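Fimbrium subunit Fim1C (Bacteroides vulgatus, PDB 4QB7) probably forms part of the tip of the fimbrium, a filament on the cell surface that mediates adhesion and biofilm formation. Local coordinates at residues I174-D179 / I188-L193; S248-S253 / N257-F262; Y327-K332 / I338-N343. All coordinates share one frame; numbering follows the deposited sequence.

Overall arrangement
The three contacts belong to one beta domain of the chain, on the same side of its centre, and each shows a different part of its two-layered construction. Contact 1 packs strand 159-178 against strand 186-196 of the facing sheet, contact 2 brings residues 248-253 beside 257-262 where the layers meet at one border, and contact 3 is the hairpin of strands 323-331 and 338-346. Contacts 1 and 2 have centres about 5 Å apart; contact 3 is centred about 10 Å from contact 1 and 13 Å from contact 2. Strand 159-178 runs between 259-270 and 323-331, joining all three. One sulfate, probably from the crystallisation liquor, touches contacts 1 and 2.

Contact 1. Residues I174-D179 / I188-L193; sequences IKVKPD and IFVTGL. With SO4 (sulfate ion), chain K; SO4 (sulfate ion), chain B.
Ile174 and Leu193 reach toward each other tip to tip, the CD1 methyl of Ile174 lying 3.6 Å from CD2 of Leu193. The isoleucine can do this because CG1 stands anti to its carbonyl carbon (chi1 -58°) and the chain then runs on extended, carrying CD1 well out from the backbone. Leu193 answers with one branch of its fork.

In the middle, Val176 and Val190 cross obliquely, and their CG2 methyls come only to 4.2 Å. Short beta-branched side chains suit the place, where the strands are closer (CA atoms of Val176 and Val190 8.3 Å apart) than at Ile174 and Leu193 (9.7 Å). At the other end the partners are unlike in shape, a compact proline ring against a long isoleucine, with CB of Pro178 3.8 Å from the CD1 tip of Ile188.

The segment axes approach to 8.7 Å, about twice the spacing of paired strands, and their directions differ by 150°. This is two sheets packed face to face, as in a beta sandwich. In 174-178 every second residue points inward; on 188-193 a classic beta bulge of Thr191 and Gly192, opposite Asn290, adds a residue, so that Leu193 faces the Ile174 end. Lys177 sends NZ to sulfate O4 at 2.9 Å, an ion that also accepts from Ala258 N.

Only methyl and methylene groups meet between the layers, so the contact holds by dispersion and the exclusion of water. Hydrogen bonding is left to each sheet's own strands, and the charged end of Lys177 points away from the interface to the sulfate.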
ATOM      1  N   ILE A 174      -5.358  12.670   3.481  1.00 39.22           N
ATOM      2  CA  ILE A 174      -6.671  13.273   3.307  1.00 37.63           C
ATOM      3  C   ILE A 174      -6.521  14.627   3.996  1.00 43.63           C
ATOM      4  O   ILE A 174      -6.244  14.682   5.196  1.00 42.81           O
ATOM      5  CB  ILE A 174      -7.851  12.416   3.787  1.00 38.79           C
ATOM      6  CG1 ILE A 174      -7.859  11.073   3.045  1.00 38.97           C
ATOM      7  CG2 ILE A 174      -9.151  13.179   3.536  1.00 37.61           C
ATOM      8  CD1 ILE A 174      -8.710  10.029   3.591  1.00 40.68           C
ATOM      9  N   LYS A 175      -6.532  15.704   3.187  1.00 40.50           N
ATOM     10  CA  LYS A 175      -6.360  17.089   3.598  1.00 39.21           C
ATOM     11  C   LYS A 175      -7.697  17.831   3.505  1.00 44.83           C
ATOM     12  O   LYS A 175      -8.449  17.588   2.565  1.00 46.36           O
ATOM     13  CB  LYS A 175      -5.318  17.748   2.689  1.00 41.72           C
ATOM     14  CG  LYS A 175      -3.878  17.271   2.866  1.00 39.59           C
ATOM     15  CD  LYS A 175      -2.977  18.138   2.040  1.00 53.09           C
ATOM     16  CE  LYS A 175      -1.512  17.824   2.197  1.00 70.15           C
ATOM     17  NZ  LYS A 175      -0.743  18.311   1.019  1.00 81.34           N
ATOM     18  N   VAL A 176      -8.014  18.729   4.462  1.00 41.10           N
ATOM     19  CA  VAL A 176      -9.292  19.468   4.465  1.00 39.46           C
ATOM     20  C   VAL A 176      -9.085  20.979   4.582  1.00 43.26           C
ATOM     21  O   VAL A 176      -8.178  21.422   5.272  1.00 43.19           O
ATOM     22  CB  VAL A 176     -10.258  18.985   5.585  1.00 41.44           C
ATOM     23  CG1 VAL A 176     -11.662  19.521   5.361  1.00 40.75           C
ATOM     24  CG2 VAL A 176     -10.297  17.459   5.698  1.00 40.21           C
ATOM     25  N   LYS A 177      -9.953  21.777   3.935  1.00 40.19           N
ATOM     26  CA  LYS A 177      -9.928  23.241   4.068  1.00 39.63           C
ATOM     27  C   LYS A 177     -11.306  23.840   3.785  1.00 44.96           C
ATOM     28  O   LYS A 177     -12.022  23.292   2.945  1.00 45.60           O
ATOM     29  CB  LYS A 177      -8.885  23.885   3.138  1.00 41.16           C
ATOM     30  CG  LYS A 177      -9.074  23.557   1.675  1.00 40.59           C
ATOM     31  CD  LYS A 177      -8.247  24.394   0.776  1.00 36.87           C
ATOM     32  CE  LYS A 177      -8.351  23.850  -0.626  1.00 42.19           C
ATOM     33  NZ  LYS A 177      -7.360  24.480  -1.532  1.00 55.51           N
ATOM     34  N   PRO A 178     -11.677  24.995   4.390  1.00 41.52           N
ATOM     35  CA  PRO A 178     -12.922  25.667   3.973  1.00 41.10           C
ATOM     36  C   PRO A 178     -12.693  26.375   2.621  1.00 45.86           C
ATOM     37  O   PRO A 178     -11.526  26.517   2.210  1.00 45.53           O
ATOM     38  CB  PRO A 178     -13.154  26.663   5.104  1.00 42.92           C
ATOM     39  CG  PRO A 178     -11.775  27.043   5.543  1.00 47.04           C
ATOM     40  CD  PRO A 178     -10.947  25.803   5.397  1.00 42.77           C
ATOM     41  N   ASP A 179     -13.774  26.801   1.905  1.00 43.03           N
ATOM     42  CA  ASP A 179     -13.591  27.462   0.591  1.00 44.16           C
ATOM     43  C   ASP A 179     -13.288  28.967   0.736  1.00 47.88           C
ATOM     44  O   ASP A 179     -12.876  29.603  -0.229  1.00 50.23           O
ATOM     45  CB  ASP A 179     -14.795  27.235  -0.362  1.00 46.83           C
ATOM     46  CG  ASP A 179     -16.130  27.797   0.096  1.00 61.51           C
ATOM     47  OD1 ASP A 179     -16.356  27.869   1.329  1.00 64.93           O
ATOM     48  OD2 ASP A 179     -16.982  28.089  -0.776  1.00 66.70           O
ATOM     49  N   ILE A 188     -12.801  25.306  12.044  1.00 40.64           N
ATOM     50  CA  ILE A 188     -13.366  24.011  11.647  1.00 40.79           C
ATOM     51  C   ILE A 188     -12.443  22.941  12.198  1.00 43.05           C
ATOM     52  O   ILE A 188     -11.221  23.012  11.991  1.00 41.68           O
ATOM     53  CB  ILE A 188     -13.604  23.802  10.114  1.00 44.22           C
ATOM     54  CG1 ILE A 188     -14.494  24.854   9.521  1.00 45.01           C
ATOM     55  CG2 ILE A 188     -14.189  22.386   9.810  1.00 44.13           C
ATOM     56  CD1 ILE A 188     -14.604  24.707   8.030  1.00 52.10           C
ATOM     57  N   PHE A 189     -13.032  21.934  12.856  1.00 39.11           N
ATOM     58  CA  PHE A 189     -12.304  20.799  13.430  1.00 37.59           C
ATOM     59  C   PHE A 189     -12.842  19.476  12.898  1.00 40.69           C
ATOM     60  O   PHE A 189     -14.053  19.247  12.944  1.00 40.06           O
ATOM     61  CB  PHE A 189     -12.395  20.827  14.959  1.00 38.52           C
ATOM     62  CG  PHE A 189     -11.823  22.069  15.592  1.00 39.56           C
ATOM     63  CD1 PHE A 189     -10.457  22.175  15.846  1.00 41.77           C
ATOM     64  CD2 PHE A 189     -12.648  23.129  15.950  1.00 40.48           C
ATOM     65  CE1 PHE A 189      -9.930  23.329  16.437  1.00 42.16           C
ATOM     66  CE2 PHE A 189     -12.122  24.272  16.560  1.00 42.55           C
ATOM     67  CZ  PHE A 189     -10.773  24.354  16.819  1.00 40.69           C
ATOM     68  N   VAL A 190     -11.959  18.614  12.378  1.00 36.77           N
ATOM     69  CA  VAL A 190     -12.388  17.295  11.901  1.00 36.09           C
ATOM     70  C   VAL A 190     -12.216  16.325  13.080  1.00 43.99           C
ATOM     71  O   VAL A 190     -11.170  16.338  13.750  1.00 43.90           O
ATOM     72  CB  VAL A 190     -11.663  16.860  10.610  1.00 37.48           C
ATOM     73  CG1 VAL A 190     -11.922  15.382  10.291  1.00 36.74           C
ATOM     74  CG2 VAL A 190     -12.078  17.751   9.441  1.00 35.90           C
ATOM     75  N   THR A 191     -13.272  15.540  13.380  1.00 40.84           N
ATOM     76  CA  THR A 191     -13.294  14.654  14.549  1.00 39.80           C
ATOM     77  C   THR A 191     -13.440  13.173  14.178  1.00 45.25           C
ATOM     78  O   THR A 191     -13.235  12.300  15.024  1.00 48.27           O
ATOM     79  CB  THR A 191     -14.462  15.081  15.454  1.00 42.32           C
ATOM     80  OG1 THR A 191     -15.663  15.037  14.681  1.00 38.03           O
ATOM     81  CG2 THR A 191     -14.303  16.507  15.999  1.00 41.06           C
ATOM     82  N   GLY A 192     -13.826  12.890  12.946  1.00 39.33           N
ATOM     83  CA  GLY A 192     -14.045  11.513  12.523  1.00 38.65           C
ATOM     84  C   GLY A 192     -13.986  11.342  11.024  1.00 41.49           C
ATOM     85  O   GLY A 192     -14.209  12.295  10.275  1.00 41.14           O
ATOM     86  N   LEU A 193     -13.668  10.125  10.587  1.00 37.24           N
ATOM     87  CA  LEU A 193     -13.560   9.761   9.181  1.00 36.76           C
ATOM     88  C   LEU A 193     -13.730   8.255   9.033  1.00 41.67           C
ATOM     89  O   LEU A 193     -13.129   7.485   9.783  1.00 41.35           O
ATOM     90  CB  LEU A 193     -12.213  10.212   8.578  1.00 35.95           C
ATOM     91  CG  LEU A 193     -12.079  10.083   7.060  1.00 39.98           C
ATOM     92  CD1 LEU A 193     -12.779  11.206   6.338  1.00 40.12           C
ATOM     93  CD2 LEU A 193     -10.666  10.088   6.660  1.00 41.28           C
TER
HETATM   94  S   SO4 K 410     -17.011  12.413  16.229  0.50 47.95           S
HETATM   95  O1  SO4 K 410     -17.072  13.828  16.304  0.50 51.59           O
HETATM   96  O2  SO4 K 410     -18.366  11.917  16.338  0.50 47.83           O
HETATM   97  O3  SO4 K 410     -16.481  12.075  14.944  0.50 48.91           O
HETATM   98  O4  SO4 K 410     -16.140  11.882  17.318  0.50 48.97           O
HETATM   99  S   SO4 B 401      -3.997  22.641  -1.166  0.70 59.59           S
HETATM  100  O1  SO4 B 401      -2.839  23.530  -1.202  0.70 62.59           O
HETATM  101  O2  SO4 B 401      -4.503  22.373  -2.521  0.70 57.89           O
HETATM  102  O3  SO4 B 401      -3.597  21.372  -0.541  0.70 60.47           O
HETATM  103  O4  SO4 B 401      -5.012  23.334  -0.381  0.70 59.14           O

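Contact 2. Residues S248-S253 / N257-F262; sequences SSINVS and NATALF. With SO4 (sulfate ion), chain F; SO4 (sulfate ion), chain B.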
ATOM      1  N   SER A 248     -11.109  16.076  21.025  1.00 44.58           N
ATOM      2  CA  SER A 248      -9.878  15.598  20.359  1.00 44.54           C
ATOM      3  C   SER A 248     -10.161  15.667  18.862  1.00 49.40           C
ATOM      4  O   SER A 248     -11.145  15.063  18.394  1.00 49.06           O
ATOM      5  CB  SER A 248      -9.523  14.181  20.814  1.00 47.97           C
ATOM      6  OG  SER A 248      -8.369  13.645  20.186  1.00 54.74           O
ATOM      7  N   SER A 249      -9.398  16.522  18.147  1.00 45.53           N
ATOM      8  CA  SER A 249      -9.654  16.853  16.742  1.00 43.51           C
ATOM      9  C   SER A 249      -8.420  17.371  15.984  1.00 44.43           C
ATOM     10  O   SER A 249      -7.338  17.438  16.546  1.00 45.41           O
ATOM     11  CB  SER A 249     -10.717  17.944  16.703  1.00 45.52           C
ATOM     12  OG  SER A 249     -10.191  19.136  17.269  1.00 51.12           O
ATOM     13  N   ILE A 250      -8.605  17.716  14.690  1.00 38.70           N
ATOM     14  CA  ILE A 250      -7.627  18.340  13.801  1.00 37.40           C
ATOM     15  C   ILE A 250      -8.221  19.674  13.325  1.00 41.91           C
ATOM     16  O   ILE A 250      -9.292  19.689  12.717  1.00 41.24           O
ATOM     17  CB  ILE A 250      -7.168  17.450  12.601  1.00 39.87           C
ATOM     18  CG1 ILE A 250      -6.489  16.146  13.078  1.00 40.75           C
ATOM     19  CG2 ILE A 250      -6.204  18.217  11.683  1.00 39.19           C
ATOM     20  CD1 ILE A 250      -6.998  14.973  12.456  1.00 44.57           C
ATOM     21  N   ASN A 251      -7.526  20.787  13.619  1.00 39.49           N
ATOM     22  CA  ASN A 251      -7.909  22.108  13.148  1.00 40.17           C
ATOM     23  C   ASN A 251      -7.614  22.220  11.661  1.00 44.85           C
ATOM     24  O   ASN A 251      -6.446  22.267  11.277  1.00 47.22           O
ATOM     25  CB  ASN A 251      -7.150  23.174  13.909  1.00 40.71           C
ATOM     26  CG  ASN A 251      -7.561  24.570  13.598  1.00 53.10           C
ATOM     27  OD1 ASN A 251      -8.244  24.851  12.629  1.00 51.32           O
ATOM     28  ND2 ASN A 251      -7.195  25.474  14.457  1.00 49.68           N
ATOM     29  N   VAL A 252      -8.660  22.325  10.834  1.00 39.35           N
ATOM     30  CA  VAL A 252      -8.526  22.427   9.382  1.00 38.05           C
ATOM     31  C   VAL A 252      -8.993  23.814   8.850  1.00 42.62           C
ATOM     32  O   VAL A 252      -9.349  23.908   7.684  1.00 42.98           O
ATOM     33  CB  VAL A 252      -9.276  21.256   8.675  1.00 39.76           C
ATOM     34  CG1 VAL A 252      -8.691  19.913   9.058  1.00 38.60           C
ATOM     35  CG2 VAL A 252     -10.770  21.291   8.946  1.00 38.86           C
ATOM     36  N   SER A 253      -8.908  24.887   9.669  1.00 40.17           N
ATOM     37  CA  SER A 253      -9.415  26.246   9.366  1.00 40.52           C
ATOM     38  C   SER A 253      -8.665  27.053   8.280  1.00 48.89           C
ATOM     39  O   SER A 253      -9.229  28.037   7.792  1.00 51.24           O
ATOM     40  CB  SER A 253      -9.457  27.086  10.630  1.00 42.30           C
ATOM     41  OG  SER A 253     -10.043  26.352  11.692  1.00 48.13           O
ATOM     42  N   ASN A 257      -3.956  26.758   2.611  1.00 49.57           N
ATOM     43  CA  ASN A 257      -3.326  25.432   2.525  1.00 48.72           C
ATOM     44  C   ASN A 257      -4.132  24.430   3.302  1.00 51.03           C
ATOM     45  O   ASN A 257      -4.305  24.592   4.515  1.00 50.82           O
ATOM     46  CB  ASN A 257      -1.884  25.438   3.061  1.00 51.12           C
ATOM     47  CG  ASN A 257      -1.033  26.559   2.542  1.00 75.16           C
ATOM     48  OD1 ASN A 257      -0.628  26.553   1.377  1.00 61.49           O
ATOM     49  ND2 ASN A 257      -0.794  27.565   3.398  1.00 71.29           N
ATOM     50  N   ALA A 258      -4.635  23.389   2.599  1.00 45.62           N
ATOM     51  CA  ALA A 258      -5.424  22.312   3.181  1.00 42.53           C
ATOM     52  C   ALA A 258      -4.609  21.613   4.238  1.00 46.18           C
ATOM     53  O   ALA A 258      -3.417  21.399   4.037  1.00 47.37           O
ATOM     54  CB  ALA A 258      -5.860  21.340   2.110  1.00 42.49           C
ATOM     55  N   THR A 259      -5.239  21.294   5.377  1.00 41.62           N
ATOM     56  CA  THR A 259      -4.610  20.665   6.538  1.00 40.13           C
ATOM     57  C   THR A 259      -4.750  19.145   6.489  1.00 43.01           C
ATOM     58  O   THR A 259      -5.852  18.642   6.333  1.00 42.06           O
ATOM     59  CB  THR A 259      -5.205  21.273   7.796  1.00 38.40           C
ATOM     60  OG1 THR A 259      -4.878  22.670   7.775  1.00 41.16           O
ATOM     61  CG2 THR A 259      -4.705  20.604   9.074  1.00 31.18           C
ATOM     62  N   ALA A 260      -3.627  18.426   6.654  1.00 40.36           N
ATOM     63  CA  ALA A 260      -3.574  16.961   6.655  1.00 40.23           C
ATOM     64  C   ALA A 260      -4.302  16.310   7.858  1.00 43.28           C
ATOM     65  O   ALA A 260      -4.212  16.814   8.991  1.00 41.97           O
ATOM     66  CB  ALA A 260      -2.130  16.516   6.658  1.00 41.15           C
ATOM     67  N   LEU A 261      -4.956  15.149   7.613  1.00 39.12           N
ATOM     68  CA  LEU A 261      -5.639  14.381   8.666  1.00 38.64           C
ATOM     69  C   LEU A 261      -4.774  13.192   9.147  1.00 43.59           C
ATOM     70  O   LEU A 261      -4.998  12.669  10.239  1.00 43.26           O
ATOM     71  CB  LEU A 261      -7.028  13.887   8.225  1.00 38.00           C
ATOM     72  CG  LEU A 261      -8.067  14.929   7.786  1.00 40.75           C
ATOM     73  CD1 LEU A 261      -9.320  14.241   7.342  1.00 39.13           C
ATOM     74  CD2 LEU A 261      -8.373  15.966   8.880  1.00 42.09           C
ATOM     75  N   PHE A 262      -3.783  12.795   8.338  1.00 41.11           N
ATOM     76  CA  PHE A 262      -2.817  11.731   8.651  1.00 41.30           C
ATOM     77  C   PHE A 262      -1.509  12.348   9.061  1.00 51.19           C
ATOM     78  O   PHE A 262      -1.146  13.403   8.523  1.00 52.32           O
ATOM     79  CB  PHE A 262      -2.545  10.799   7.438  1.00 41.23           C
ATOM     80  CG  PHE A 262      -3.691  10.092   6.748  1.00 41.03           C
ATOM     81  CD1 PHE A 262      -4.983  10.138   7.267  1.00 42.22           C
ATOM     82  CD2 PHE A 262      -3.467   9.326   5.612  1.00 41.17           C
ATOM     83  CE1 PHE A 262      -6.036   9.473   6.633  1.00 41.37           C
ATOM     84  CE2 PHE A 262      -4.525   8.679   4.971  1.00 42.57           C
ATOM     85  CZ  PHE A 262      -5.801   8.763   5.484  1.00 39.95           C
TER
HETATM   86  S   SO4 F 405     -12.854  13.158  22.449  0.70 75.67           S
HETATM   87  O1  SO4 F 405     -12.313  14.442  22.881  0.70 70.16           O
HETATM   88  O2  SO4 F 405     -12.598  12.918  21.009  0.70 78.40           O
HETATM   89  O3  SO4 F 405     -12.209  12.091  23.222  0.70 80.90           O
HETATM   90  O4  SO4 F 405     -14.292  13.097  22.669  0.70 74.28           O
HETATM   91  S   SO4 B 401      -3.997  22.641  -1.166  0.70 59.59           S
HETATM   92  O1  SO4 B 401      -2.839  23.530  -1.202  0.70 62.59           O
HETATM   93  O2  SO4 B 401      -4.503  22.373  -2.521  0.70 57.89           O
HETATM   94  O3  SO4 B 401      -3.597  21.372  -0.541  0.70 60.47           O
HETATM   95  O4  SO4 B 401      -5.012  23.334  -0.381  0.70 59.14           O
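Ile250 and Thr259 bury the most surface here, sliding past each other in opposite directions so that CG2 of Ile250 comes within 3.8 Å of CG2 of Thr259. The same isoleucine methyl lies against the backbone at Ala260, 3.6 Å from its O, while the CD1 end takes another course and rests 4.0 Å from CD2 of Leu261. A branched side chain suits this position because its two arms can serve two neighbours.

Thr259 has OG1 anti to the carbonyl carbon (chi1 -62°), which leaves CG2 anti to the backbone N and beside Asn251 O. Its CB meets Val252, whose CG1 approaches to 3.9 Å. Leu261 completes the apolar patch: its CD2 branch sits against both Ile250 CD1 and Val252 CG1, the latter also at 4.0 Å.

Beyond the patch the chain turns back. Asn251 OD1 accepts from Ser253 N, 3.0 Å away with an angle of 157° at the hydrogen, which makes an Asx turn. Ser253 OG bonds to Ile188 N.

Each segment takes its backbone bonds from a different sheet. Ile250 and Val252 pair with Val190 and Ile188 of strand 186-196, whereas Thr259 and Leu261 pair with Val176 and Ile174 of strand 159-178. The side chains described therefore close the border between the two layers, with the buried side of Leu261 resting on Val176 and Val190.

Contact 3. Residues Y327-K332 / I338-N343; sequences YVLTIK and ITVEDN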
ATOM      1  N   TYR A 327      -6.135  13.048  -1.174  1.00 38.62           N
ATOM      2  CA  TYR A 327      -7.426  13.687  -1.442  1.00 37.09           C
ATOM      3  C   TYR A 327      -7.491  15.022  -0.745  1.00 41.84           C
ATOM      4  O   TYR A 327      -7.210  15.104   0.457  1.00 42.08           O
ATOM      5  CB  TYR A 327      -8.590  12.816  -0.990  1.00 37.03           C
ATOM      6  CG  TYR A 327      -8.638  11.445  -1.611  1.00 37.28           C
ATOM      7  CD1 TYR A 327      -8.881  11.282  -2.973  1.00 39.46           C
ATOM      8  CD2 TYR A 327      -8.520  10.300  -0.826  1.00 37.35           C
ATOM      9  CE1 TYR A 327      -8.914  10.014  -3.556  1.00 40.39           C
ATOM     10  CE2 TYR A 327      -8.575   9.023  -1.394  1.00 38.34           C
ATOM     11  CZ  TYR A 327      -8.763   8.888  -2.761  1.00 44.79           C
ATOM     12  OH  TYR A 327      -8.842   7.638  -3.328  1.00 44.07           O
ATOM     13  N   VAL A 328      -7.816  16.082  -1.498  1.00 38.94           N
ATOM     14  CA  VAL A 328      -7.987  17.406  -0.908  1.00 37.89           C
ATOM     15  C   VAL A 328      -9.471  17.716  -0.949  1.00 43.48           C
ATOM     16  O   VAL A 328     -10.061  17.766  -2.031  1.00 44.88           O
ATOM     17  CB  VAL A 328      -7.110  18.489  -1.572  1.00 40.40           C
ATOM     18  CG1 VAL A 328      -7.331  19.858  -0.924  1.00 38.33           C
ATOM     19  CG2 VAL A 328      -5.634  18.087  -1.527  1.00 39.39           C
ATOM     20  N   LEU A 329     -10.072  17.866   0.237  1.00 40.80           N
ATOM     21  CA  LEU A 329     -11.503  18.155   0.465  1.00 40.88           C
ATOM     22  C   LEU A 329     -11.728  19.614   0.797  1.00 44.51           C
ATOM     23  O   LEU A 329     -11.131  20.128   1.761  1.00 42.75           O
ATOM     24  CB  LEU A 329     -12.045  17.317   1.643  1.00 40.43           C
ATOM     25  CG  LEU A 329     -12.424  15.864   1.466  1.00 44.74           C
ATOM     26  CD1 LEU A 329     -11.308  15.035   0.804  1.00 44.52           C
ATOM     27  CD2 LEU A 329     -12.769  15.294   2.797  1.00 47.09           C
ATOM     28  N   THR A 330     -12.588  20.285   0.002  1.00 41.35           N
ATOM     29  CA  THR A 330     -12.938  21.675   0.218  1.00 40.85           C
ATOM     30  C   THR A 330     -14.361  21.721   0.740  1.00 46.40           C
ATOM     31  O   THR A 330     -15.292  21.335   0.037  1.00 46.73           O
ATOM     32  CB  THR A 330     -12.740  22.538  -1.052  1.00 44.83           C
ATOM     33  OG1 THR A 330     -11.380  22.468  -1.468  1.00 41.92           O
ATOM     34  CG2 THR A 330     -13.099  24.001  -0.813  1.00 41.21           C
ATOM     35  N   ILE A 331     -14.526  22.170   1.985  1.00 43.49           N
ATOM     36  CA  ILE A 331     -15.848  22.316   2.578  1.00 42.74           C
ATOM     37  C   ILE A 331     -16.400  23.668   2.133  1.00 48.72           C
ATOM     38  O   ILE A 331     -15.794  24.694   2.425  1.00 47.80           O
ATOM     39  CB  ILE A 331     -15.802  22.156   4.112  1.00 43.72           C
ATOM     40  CG1 ILE A 331     -15.120  20.815   4.511  1.00 42.49           C
ATOM     41  CG2 ILE A 331     -17.215  22.275   4.663  1.00 43.46           C
ATOM     42  CD1 ILE A 331     -14.920  20.635   5.972  1.00 41.02           C
ATOM     43  N   LYS A 332     -17.495  23.654   1.348  1.00 48.22           N
ATOM     44  CA  LYS A 332     -18.159  24.862   0.845  1.00 48.66           C
ATOM     45  C   LYS A 332     -19.004  25.429   1.959  1.00 54.49           C
ATOM     46  O   LYS A 332     -19.903  24.742   2.446  1.00 57.67           O
ATOM     47  CB  LYS A 332     -19.013  24.559  -0.387  1.00 52.07           C
ATOM     48  CG  LYS A 332     -18.247  24.605  -1.703  1.00 70.92           C
ATOM     49  CD  LYS A 332     -19.210  24.797  -2.893  1.00 86.82           C
ATOM     50  CE  LYS A 332     -19.632  26.237  -3.125  1.00 99.71           C
ATOM     51  NZ  LYS A 332     -21.093  26.368  -3.421  1.00106.08           N
ATOM     52  N   ILE A 338     -19.139  19.208  -0.354  1.00 54.56           N
ATOM     53  CA  ILE A 338     -17.713  18.984  -0.072  1.00 50.81           C
ATOM     54  C   ILE A 338     -17.170  18.466  -1.376  1.00 51.88           C
ATOM     55  O   ILE A 338     -17.652  17.433  -1.837  1.00 51.43           O
ATOM     56  CB  ILE A 338     -17.343  18.059   1.112  1.00 51.39           C
ATOM     57  CG1 ILE A 338     -17.965  18.498   2.429  1.00 50.58           C
ATOM     58  CG2 ILE A 338     -15.830  17.969   1.220  1.00 50.92           C
ATOM     59  CD1 ILE A 338     -17.530  17.599   3.668  1.00 51.41           C
ATOM     60  N   THR A 339     -16.250  19.199  -2.011  1.00 47.22           N
ATOM     61  CA  THR A 339     -15.698  18.773  -3.301  1.00 46.81           C
ATOM     62  C   THR A 339     -14.323  18.150  -3.078  1.00 47.77           C
ATOM     63  O   THR A 339     -13.660  18.492  -2.107  1.00 45.60           O
ATOM     64  CB  THR A 339     -15.690  19.918  -4.315  1.00 51.47           C
ATOM     65  OG1 THR A 339     -14.893  20.973  -3.826  1.00 53.85           O
ATOM     66  CG2 THR A 339     -17.065  20.442  -4.589  1.00 50.68           C
ATOM     67  N   VAL A 340     -13.921  17.202  -3.957  1.00 44.68           N
ATOM     68  CA  VAL A 340     -12.687  16.438  -3.807  1.00 44.15           C
ATOM     69  C   VAL A 340     -11.761  16.599  -4.997  1.00 49.05           C
ATOM     70  O   VAL A 340     -12.209  16.589  -6.136  1.00 49.62           O
ATOM     71  CB  VAL A 340     -13.014  14.922  -3.577  1.00 47.58           C
ATOM     72  CG1 VAL A 340     -11.757  14.078  -3.345  1.00 46.62           C
ATOM     73  CG2 VAL A 340     -13.973  14.742  -2.422  1.00 46.83           C
ATOM     74  N   GLU A 341     -10.459  16.691  -4.716  1.00 46.32           N
ATOM     75  CA  GLU A 341      -9.379  16.676  -5.699  1.00 47.02           C
ATOM     76  C   GLU A 341      -8.526  15.471  -5.398  1.00 50.56           C
ATOM     77  O   GLU A 341      -8.046  15.329  -4.272  1.00 49.50           O
ATOM     78  CB  GLU A 341      -8.498  17.941  -5.679  1.00 48.80           C
ATOM     79  CG  GLU A 341      -9.192  19.279  -5.851  1.00 63.01           C
ATOM     80  CD  GLU A 341      -8.258  20.453  -5.603  1.00 91.73           C
ATOM     81  OE1 GLU A 341      -7.405  20.720  -6.482  1.00 96.50           O
ATOM     82  OE2 GLU A 341      -8.341  21.070  -4.512  1.00 77.72           O
ATOM     83  N   ASP A 342      -8.345  14.600  -6.378  1.00 47.47           N
ATOM     84  CA  ASP A 342      -7.488  13.429  -6.238  1.00 46.34           C
ATOM     85  C   ASP A 342      -6.124  13.794  -6.801  1.00 50.58           C
ATOM     86  O   ASP A 342      -5.947  13.849  -8.019  1.00 52.35           O
ATOM     87  CB  ASP A 342      -8.115  12.229  -6.975  1.00 48.20           C
ATOM     88  CG  ASP A 342      -7.491  10.868  -6.760  1.00 52.99           C
ATOM     89  OD1 ASP A 342      -6.412  10.795  -6.137  1.00 49.74           O
ATOM     90  OD2 ASP A 342      -8.086   9.871  -7.215  1.00 60.33           O
ATOM     91  N   ASN A 343      -5.187  14.122  -5.929  1.00 46.81           N
ATOM     92  CA  ASN A 343      -3.836  14.442  -6.368  1.00 47.75           C
ATOM     93  C   ASN A 343      -3.033  13.159  -6.394  1.00 51.41           C
ATOM     94  O   ASN A 343      -2.876  12.510  -5.349  1.00 53.26           O
ATOM     95  CB  ASN A 343      -3.207  15.498  -5.465  1.00 50.08           C
ATOM     96  CG  ASN A 343      -3.967  16.799  -5.468  1.00 62.25           C
ATOM     97  OD1 ASN A 343      -4.173  17.407  -4.435  1.00 59.40           O
ATOM     98  ND2 ASN A 343      -4.391  17.265  -6.627  1.00 54.51           N
TER
HETATM   99  O   HOH W   1     -10.781  20.538  -3.077  1.00 52.73           O
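Tyr327 runs past its neighbours on the partner strand of this antiparallel hairpin, beginning with CB, which lies 4.1 Å from CG1 of Val340. Its CG stands anti to the carbonyl carbon (chi1 -58°), leading the ring past Val340, while Glu341 O lies at the ring edge, near its plane. CD1 is 4.0 Å from that same methyl and equally near OD1 of Asp342. One atom farther, CE1 meets the carboxylate, 3.6 Å from CG of Asp342. The two side chains lie side by side and point the same way, with ring and carboxylate planes 51° apart. At the tip, OH is hydrogen-bonded to Thr318 OG1, which also bonds Asp342 OD2, while Asp342 OD1 pairs with His325 ND1. A tyrosine fits because its long side chain passes apolar Val340 and still delivers a hydroxyl to this polar cluster.

The backbones are joined at two hydrogen-bonded pairs, Val328 with Glu341 and Thr330 with Thr339, each making both bonds. Val328 N reaches Glu341 O at 2.9 Å, nearly straight at 167°. Leu329, Ile331, Ile338 and Val340 share the face of Tyr327; CB of Leu329 is 3.9 Å from CG2 of Ile338, and this side packs onto strands 286-296 and 301-313.

On the reverse face a water donates to Val328 O and to Glu341 OE2, and accepts from Thr330 OG1 at 2.6 Å. The hairpin is thus largely aliphatic toward the facing sheet and mixed on the other side, where Val328 lies among Thr330, Thr339 and Glu341. Thr318 and His325 probably fix the Asp342 carboxylate and moderate its charge.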